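Cif-like 1 (Burkholderia cenocepacia, PDB 7JQY) probably hydrolyses epoxides as a Cif-like member of the alpha/beta hydrolase fold, assembled as an octamer. Local coordinates at residues Ile140-Met145 with Pro247-Ala252; Met50-His55 with Ile117-Arg122; Ala240-Lys245 with Arg268-Asp273. The protein carries 1 engineered substitution. One frame throughout, in Å; residues are numbered along the deposited sequence.

Interaction 1. Residues Ile140-Met145 with Pro247-Ala252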
# COMPACT_ATOMS: atom_id res chain seq x y z
N ILE B 140 9.65 37.25 -33.13
CA ILE B 140 10.33 35.97 -33.33
C ILE B 140 11.25 36.12 -34.53
O ILE B 140 10.79 36.20 -35.67
CB ILE B 140 9.34 34.82 -33.54
CG1 ILE B 140 8.42 34.66 -32.32
CG2 ILE B 140 10.07 33.52 -33.85
CD1 ILE B 140 9.16 34.55 -31.00
N VAL B 141 12.56 36.14 -34.27
CA VAL B 141 13.54 36.23 -35.35
C VAL B 141 13.52 34.97 -36.20
O VAL B 141 13.35 35.01 -37.42
CB VAL B 141 14.94 36.51 -34.78
CG1 VAL B 141 15.96 36.67 -35.90
CG2 VAL B 141 14.92 37.73 -33.91
N LYS B 142 13.70 33.82 -35.55
CA LYS B 142 13.68 32.52 -36.21
C LYS B 142 12.99 31.52 -35.29
O LYS B 142 13.00 31.67 -34.06
CB LYS B 142 15.09 32.02 -36.56
CG LYS B 142 15.75 32.77 -37.71
CD LYS B 142 17.20 32.38 -37.86
CE LYS B 142 17.88 33.18 -38.96
NZ LYS B 142 19.36 33.08 -38.88
N LEU B 143 12.37 30.51 -35.89
CA LEU B 143 11.59 29.52 -35.17
C LEU B 143 11.99 28.12 -35.64
O LEU B 143 12.05 27.87 -36.85
CB LEU B 143 10.09 29.75 -35.40
CG LEU B 143 9.13 28.69 -34.88
CD1 LEU B 143 9.12 28.69 -33.36
CD2 LEU B 143 7.73 28.92 -35.44
N ALA B 144 12.30 27.24 -34.69
CA ALA B 144 12.66 25.85 -34.98
C ALA B 144 11.62 24.93 -34.38
O ALA B 144 11.30 25.03 -33.19
CB ALA B 144 14.05 25.51 -34.45
N MET B 145 11.09 24.01 -35.19
CA MET B 145 9.97 23.16 -34.81
C MET B 145 10.41 21.70 -34.84
O MET B 145 10.80 21.19 -35.89
CB MET B 145 8.79 23.40 -35.76
CG MET B 145 8.31 24.85 -35.75
SD MET B 145 6.86 25.13 -36.80
CE MET B 145 5.56 25.03 -35.57
N PRO B 247 6.05 34.71 -41.29
CA PRO B 247 7.00 35.35 -42.21
C PRO B 247 8.47 35.06 -41.90
O PRO B 247 9.32 35.16 -42.79
CB PRO B 247 6.70 36.84 -42.03
CG PRO B 247 6.25 36.94 -40.60
CD PRO B 247 5.58 35.64 -40.24
N MET B 248 8.79 34.76 -40.64
CA MET B 248 10.18 34.55 -40.27
C MET B 248 10.66 33.18 -40.74
O MET B 248 9.86 32.26 -40.92
CB MET B 248 10.34 34.70 -38.75
CG MET B 248 9.89 33.50 -37.95
SD MET B 248 8.09 33.36 -37.85
CE MET B 248 7.68 34.90 -37.05
N PRO B 249 11.97 33.00 -40.91
CA PRO B 249 12.49 31.69 -41.30
C PRO B 249 12.17 30.62 -40.26
O PRO B 249 12.24 30.86 -39.05
CB PRO B 249 14.00 31.92 -41.42
CG PRO B 249 14.15 33.38 -41.63
CD PRO B 249 13.03 34.03 -40.87
N VAL B 250 11.83 29.44 -40.75
CA VAL B 250 11.39 28.33 -39.91
C VAL B 250 12.20 27.09 -40.28
O VAL B 250 12.44 26.83 -41.46
CB VAL B 250 9.88 28.05 -40.07
CG1 VAL B 250 9.49 26.80 -39.30
CG2 VAL B 250 9.08 29.26 -39.61
N LEU B 251 12.63 26.35 -39.26
CA LEU B 251 13.35 25.09 -39.41
C LEU B 251 12.51 23.98 -38.80
O LEU B 251 11.99 24.15 -37.69
CB LEU B 251 14.73 25.16 -38.75
CG LEU B 251 15.53 23.86 -38.61
CD1 LEU B 251 16.04 23.38 -39.96
CD2 LEU B 251 16.69 24.04 -37.63
N ALA B 252 12.36 22.87 -39.53
CA ALA B 252 11.58 21.72 -39.08
C ALA B 252 12.49 20.50 -39.01
O ALA B 252 13.18 20.17 -39.98
CB ALA B 252 10.40 21.44 -40.02
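M248 folds against the backbone turn at I140 and V141 where two parallel strands of the alpha/beta hydrolase sheet, 140-146 and 250-255, come together. Its CG stands between the backbone N and the carbonyl carbon (chi1 78°), and the chain bends again beyond it, bringing methyl CE to 3.9 Å from I140 CB. M248 CB lies 3.3 Å from V141 O, and CB, CG and CE all come near the carbonyl O of I140. P249 follows, with its CD 3.6 Å from V141 O and its CB near the CG of K142. The extended lysine carries its ammonium on to the carbonyl O of F301 in helix 291-303. Pairing begins at P249, whose O accepts the N-H of L143 at 3.2 Å. V250 turns to the face that also holds L143 and M145, the side covered by helix 124-135. There V250 CG1 sits 4.0 Å from M145 SD, the two side chains crossing at a slant, and the CG2 branch lies nearer L143 CB. L251 points to the other face beside A144, under helix 291-303, and its backbone grips strand 140-146 twice. L251 N donates to L143 O at 2.9 Å, and L251 O receives the N-H of M145 at 2.7 Å, the shortest of the three hydrogen bonds. The donor-acceptor pattern skips alternate residues, as parallel pairing requires, and CA-H groups fill in between. The last of them is A252 CA, which rests 3.3 Å from M145 O.

Interaction 2. Residues Met50-His55 with Ile117-Arg122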
# COMPACT_ATOMS: atom_id res chain seq x y z
N MET B 50 18.94 36.20 -27.50
CA MET B 50 18.27 35.24 -26.64
C MET B 50 17.72 34.06 -27.44
O MET B 50 17.07 34.25 -28.47
CB MET B 50 17.13 35.90 -25.88
CG MET B 50 16.54 34.97 -24.85
SD MET B 50 15.33 35.76 -23.81
CE MET B 50 16.39 36.81 -22.83
N VAL B 51 18.00 32.85 -26.96
CA VAL B 51 17.42 31.62 -27.50
C VAL B 51 16.56 31.01 -26.41
O VAL B 51 17.07 30.61 -25.35
CB VAL B 51 18.50 30.63 -27.97
CG1 VAL B 51 17.85 29.40 -28.58
CG2 VAL B 51 19.42 31.30 -28.98
N VAL B 52 15.25 30.93 -26.66
CA VAL B 52 14.29 30.34 -25.73
C VAL B 52 14.00 28.92 -26.19
O VAL B 52 13.72 28.67 -27.38
CB VAL B 52 13.01 31.18 -25.66
CG1 VAL B 52 11.97 30.48 -24.82
CG2 VAL B 52 13.32 32.55 -25.10
N LEU B 53 14.08 27.97 -25.25
CA LEU B 53 13.86 26.56 -25.51
C LEU B 53 12.66 26.09 -24.69
O LEU B 53 12.61 26.31 -23.48
CB LEU B 53 15.10 25.73 -25.14
CG LEU B 53 16.44 26.26 -25.65
CD1 LEU B 53 17.60 25.42 -25.17
CD2 LEU B 53 16.43 26.29 -27.16
N LEU B 54 11.70 25.46 -25.36
CA LEU B 54 10.45 25.03 -24.74
C LEU B 54 10.30 23.52 -24.91
O LEU B 54 10.13 23.02 -26.04
CB LEU B 54 9.25 25.76 -25.34
CG LEU B 54 9.17 27.29 -25.19
CD1 LEU B 54 7.95 27.82 -25.92
CD2 LEU B 54 9.16 27.72 -23.71
N HIS B 55 10.33 22.81 -23.79
CA HIS B 55 10.15 21.37 -23.71
C HIS B 55 8.69 20.99 -23.96
O HIS B 55 7.82 21.84 -24.19
CB HIS B 55 10.57 20.87 -22.32
CG HIS B 55 9.66 21.37 -21.25
ND1 HIS B 55 8.43 20.80 -21.00
CD2 HIS B 55 9.77 22.42 -20.40
CE1 HIS B 55 7.83 21.46 -20.03
NE2 HIS B 55 8.62 22.45 -19.65
N ILE B 117 13.84 37.18 -30.01
CA ILE B 117 14.37 35.91 -29.52
C ILE B 117 14.39 34.93 -30.69
O ILE B 117 13.61 35.06 -31.63
CB ILE B 117 13.52 35.32 -28.38
CG1 ILE B 117 12.11 35.04 -28.91
CG2 ILE B 117 13.49 36.26 -27.17
CD1 ILE B 117 11.23 34.27 -27.98
N HIS B 118 15.32 33.98 -30.63
CA HIS B 118 15.19 32.75 -31.40
C HIS B 118 14.41 31.77 -30.54
O HIS B 118 14.53 31.78 -29.31
CB HIS B 118 16.56 32.18 -31.75
CG HIS B 118 17.44 33.14 -32.51
ND1 HIS B 118 17.39 33.26 -33.88
CD2 HIS B 118 18.36 34.03 -32.08
CE1 HIS B 118 18.26 34.17 -34.27
NE2 HIS B 118 18.87 34.65 -33.20
N LEU B 119 13.60 30.94 -31.18
CA LEU B 119 12.62 30.13 -30.46
C LEU B 119 12.68 28.69 -30.94
O LEU B 119 12.53 28.43 -32.14
CB LEU B 119 11.21 30.71 -30.63
CG LEU B 119 10.11 30.21 -29.70
CD1 LEU B 119 10.58 30.24 -28.25
CD2 LEU B 119 8.84 31.03 -29.89
N VAL B 120 12.86 27.76 -30.00
CA VAL B 120 12.93 26.33 -30.26
C VAL B 120 11.89 25.62 -29.40
O VAL B 120 11.83 25.84 -28.18
CB VAL B 120 14.33 25.77 -29.96
CG1 VAL B 120 14.42 24.30 -30.40
CG2 VAL B 120 15.41 26.63 -30.60
N GLY B 121 11.09 24.76 -30.01
CA GLY B 121 10.08 24.02 -29.28
C GLY B 121 9.93 22.61 -29.81
O GLY B 121 10.23 22.32 -30.97
N ARG B 122 9.46 21.73 -28.92
CA ARG B 122 9.10 20.36 -29.28
C ARG B 122 7.87 19.94 -28.48
O ARG B 122 7.59 20.49 -27.42
CB ARG B 122 10.27 19.37 -29.04
CG ARG B 122 10.49 18.95 -27.59
CD ARG B 122 11.43 17.74 -27.51
NE ARG B 122 10.89 16.59 -28.23
CZ ARG B 122 9.89 15.83 -27.78
NH1 ARG B 122 9.32 16.09 -26.60
NH2 ARG B 122 9.46 14.82 -28.52
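H118 presents the edge of its imidazole to M50, with CD2 3.8 Å from M50 O and close to the ring plane, while CG2 of V51 approaches obliquely. The ring of F302 also meets it, and NE2 is hydrogen-bonded to E49 OE2, which would limit rotation of the ring. At the other end of this pair of parallel strands, central in the alpha/beta hydrolase sheet, the imidazole of H55 meets the ring of Y83. The guanidinium of R122 is held by Q59, D147 and the carbonyl of H284. Between these ends the side-chain contacts are apolar. On the face toward helix 98-111, the CG2 branch of I117, anti to the carbonyl carbon, lies 3.9 Å from M50 SD, while CD1 reaches V52 CG2. L119 and V52 lie side by side pointing the same way, and L119 CD1 comes within 3.7 Å of V52 CB. The reverse face repeats this in L53 and V120, where L53 CD2 sits 3.5 Å from V120 CB. Along the backbones, whose axes are inclined by 21°, H118 N donates to M50 O at 2.8 Å, V52 N to H118 O, V120 N to V52 O and L54 N to V120 O. Strand 117-122 leads directly into a turn whose G121, S123 and G125 fit a nucleophile elbow. S123 is probably the engineered serine, standing where relatives place the nucleophilic aspartate. G121 brings its CA to 3.4 Å from L54 O, and that same oxygen takes the N-H of R122 at 3.2 Å.

Interaction 3. Residues Ala240-Lys245 with Arg268-Asp273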
# COMPACT_ATOMS: atom_id res chain seq x y z
N ALA B 240 -7.44 29.23 -36.94
CA ALA B 240 -7.48 30.67 -37.20
C ALA B 240 -6.09 31.25 -37.39
O ALA B 240 -5.88 32.12 -38.23
CB ALA B 240 -8.23 31.38 -36.07
N PHE B 241 -5.12 30.77 -36.60
CA PHE B 241 -3.75 31.28 -36.73
C PHE B 241 -3.17 31.00 -38.12
O PHE B 241 -2.37 31.79 -38.63
CB PHE B 241 -2.85 30.64 -35.67
CG PHE B 241 -3.00 31.21 -34.27
CD1 PHE B 241 -3.52 32.49 -34.06
CD2 PHE B 241 -2.59 30.47 -33.16
CE1 PHE B 241 -3.63 33.01 -32.77
CE2 PHE B 241 -2.71 30.97 -31.87
CZ PHE B 241 -3.23 32.24 -31.68
N MET B 242 -3.57 29.91 -38.75
CA MET B 242 -2.95 29.49 -40.01
C MET B 242 -3.51 30.18 -41.23
O MET B 242 -3.23 29.77 -42.36
CB MET B 242 -3.10 27.98 -40.18
CG MET B 242 -1.99 27.17 -39.56
SD MET B 242 -2.37 25.43 -39.75
CE MET B 242 -3.95 25.40 -38.92
N LYS B 243 -4.25 31.26 -41.07
CA LYS B 243 -4.71 31.97 -42.21
C LYS B 243 -3.58 32.87 -42.66
O LYS B 243 -3.53 33.26 -43.79
CB LYS B 243 -5.88 32.87 -41.88
CG LYS B 243 -7.01 32.24 -41.12
CD LYS B 243 -7.56 31.06 -41.86
CE LYS B 243 -8.78 30.51 -41.18
NZ LYS B 243 -9.14 29.19 -41.73
N HIS B 244 -2.66 33.18 -41.77
CA HIS B 244 -1.56 34.10 -41.98
C HIS B 244 -0.32 33.26 -41.76
O HIS B 244 0.01 32.93 -40.62
CB HIS B 244 -1.65 35.27 -41.00
CG HIS B 244 -2.94 36.04 -41.08
ND1 HIS B 244 -3.30 36.79 -42.18
CD2 HIS B 244 -3.94 36.20 -40.18
CE1 HIS B 244 -4.46 37.38 -41.95
NE2 HIS B 244 -4.87 37.03 -40.74
N LYS B 245 0.34 32.88 -42.83
CA LYS B 245 1.51 32.05 -42.68
C LYS B 245 2.63 32.88 -42.07
O LYS B 245 2.71 34.10 -42.26
CB LYS B 245 1.90 31.44 -44.02
CG LYS B 245 0.81 30.50 -44.54
CD LYS B 245 1.35 29.25 -45.20
CE LYS B 245 1.79 29.51 -46.62
NZ LYS B 245 1.93 28.25 -47.41
N ARG B 268 5.19 23.48 -43.48
CA ARG B 268 4.92 24.23 -44.70
C ARG B 268 3.48 24.69 -44.80
O ARG B 268 3.19 25.59 -45.59
CB ARG B 268 5.27 23.38 -45.93
CG ARG B 268 6.75 23.23 -46.16
CD ARG B 268 6.99 22.61 -47.51
NE ARG B 268 8.41 22.47 -47.80
CZ ARG B 268 8.97 21.32 -48.16
NH1 ARG B 268 8.24 20.22 -48.25
NH2 ARG B 268 10.28 21.28 -48.41
N GLU B 269 2.58 24.12 -44.00
CA GLU B 269 1.24 24.68 -43.91
C GLU B 269 1.18 25.91 -43.02
O GLU B 269 0.18 26.64 -43.07
CB GLU B 269 0.23 23.66 -43.37
CG GLU B 269 0.57 22.21 -43.60
CD GLU B 269 -0.42 21.28 -42.92
OE1 GLU B 269 -0.04 20.14 -42.56
OE2 GLU B 269 -1.59 21.70 -42.74
N LEU B 270 2.24 26.19 -42.25
CA LEU B 270 2.22 27.25 -41.26
C LEU B 270 3.07 28.46 -41.62
O LEU B 270 2.82 29.55 -41.10
CB LEU B 270 2.74 26.74 -39.91
CG LEU B 270 2.29 25.39 -39.36
CD1 LEU B 270 3.25 24.92 -38.30
CD2 LEU B 270 0.93 25.52 -38.77
N ALA B 271 4.06 28.29 -42.49
CA ALA B 271 5.02 29.35 -42.75
C ALA B 271 5.44 29.31 -44.22
O ALA B 271 5.37 28.27 -44.88
CB ALA B 271 6.24 29.24 -41.84
N LEU B 272 5.88 30.46 -44.71
CA LEU B 272 6.31 30.60 -46.10
C LEU B 272 7.76 30.22 -46.32
O LEU B 272 8.09 29.64 -47.36
CB LEU B 272 6.09 32.05 -46.55
CG LEU B 272 4.73 32.65 -46.23
CD1 LEU B 272 4.84 34.16 -46.01
CD2 LEU B 272 3.74 32.35 -47.36
N ASP B 273 8.63 30.49 -45.35
CA ASP B 273 10.07 30.28 -45.48
C ASP B 273 10.44 29.11 -44.57
O ASP B 273 10.74 29.30 -43.39
CB ASP B 273 10.83 31.56 -45.10
CG ASP B 273 12.33 31.42 -45.28
OD1 ASP B 273 12.76 30.39 -45.85
OD2 ASP B 273 13.08 32.33 -44.86
O HOH W 1 0.46 30.31 -39.63
O HOH W 2 5.06 26.93 -47.16
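K245 lies over the loop 268-273, which links helix 262-268 to the edge strand of the alpha/beta hydrolase sheet, and buries more surface in this contact than any other residue. A bend at chi3 (-80°) turns CE toward L272, where it meets CD2 at 3.5 Å as the two side chains cross; K245 CD lies 3.6 Å from E269 O. NZ makes only a weak hydrogen bond to R268 O (3.5 Å). A water donates to R268 O and A271 O and weakly accepts from NZ, tying the lysine end to the loop a second way. M242, the first residue beyond helix 231-241, makes the other half of the contact with L270. The buried leucine sends CD2 across to the thioether chain, 3.4 Å from M242 SD and just as close to M242 CG, a tight fit for two carbons. M242 also leans on Y130 of helix 124-135. Another water lies within hydrogen-bonding distance of the carbonyls of H244 and L270, though it has more acceptors in reach than protons to give. L270 O is further approached by K245 CA at 3.2 Å.

Overall arrangement
Interactions 1 and 2 share the central sheet of the alpha/beta hydrolase fold. Their centres lie about 10 Å apart, and strands 117-122 and 140-146, neighbours in it, are joined by probable hydrogen bonds such as A144 N to L119 O. Interaction 3 sits toward the surface, its centre about 11 Å from that of interaction 1 and about 19 Å from that of interaction 2. Interaction 2 closes first along the chain. The segments of interactions 1 and 3 then alternate, and the two contacts touch through a probable V250 N to D273 O hydrogen bond and M145 against L270. Together they run from the sheet centre beside the probable nucleophile turn to its outer, 274-279 side.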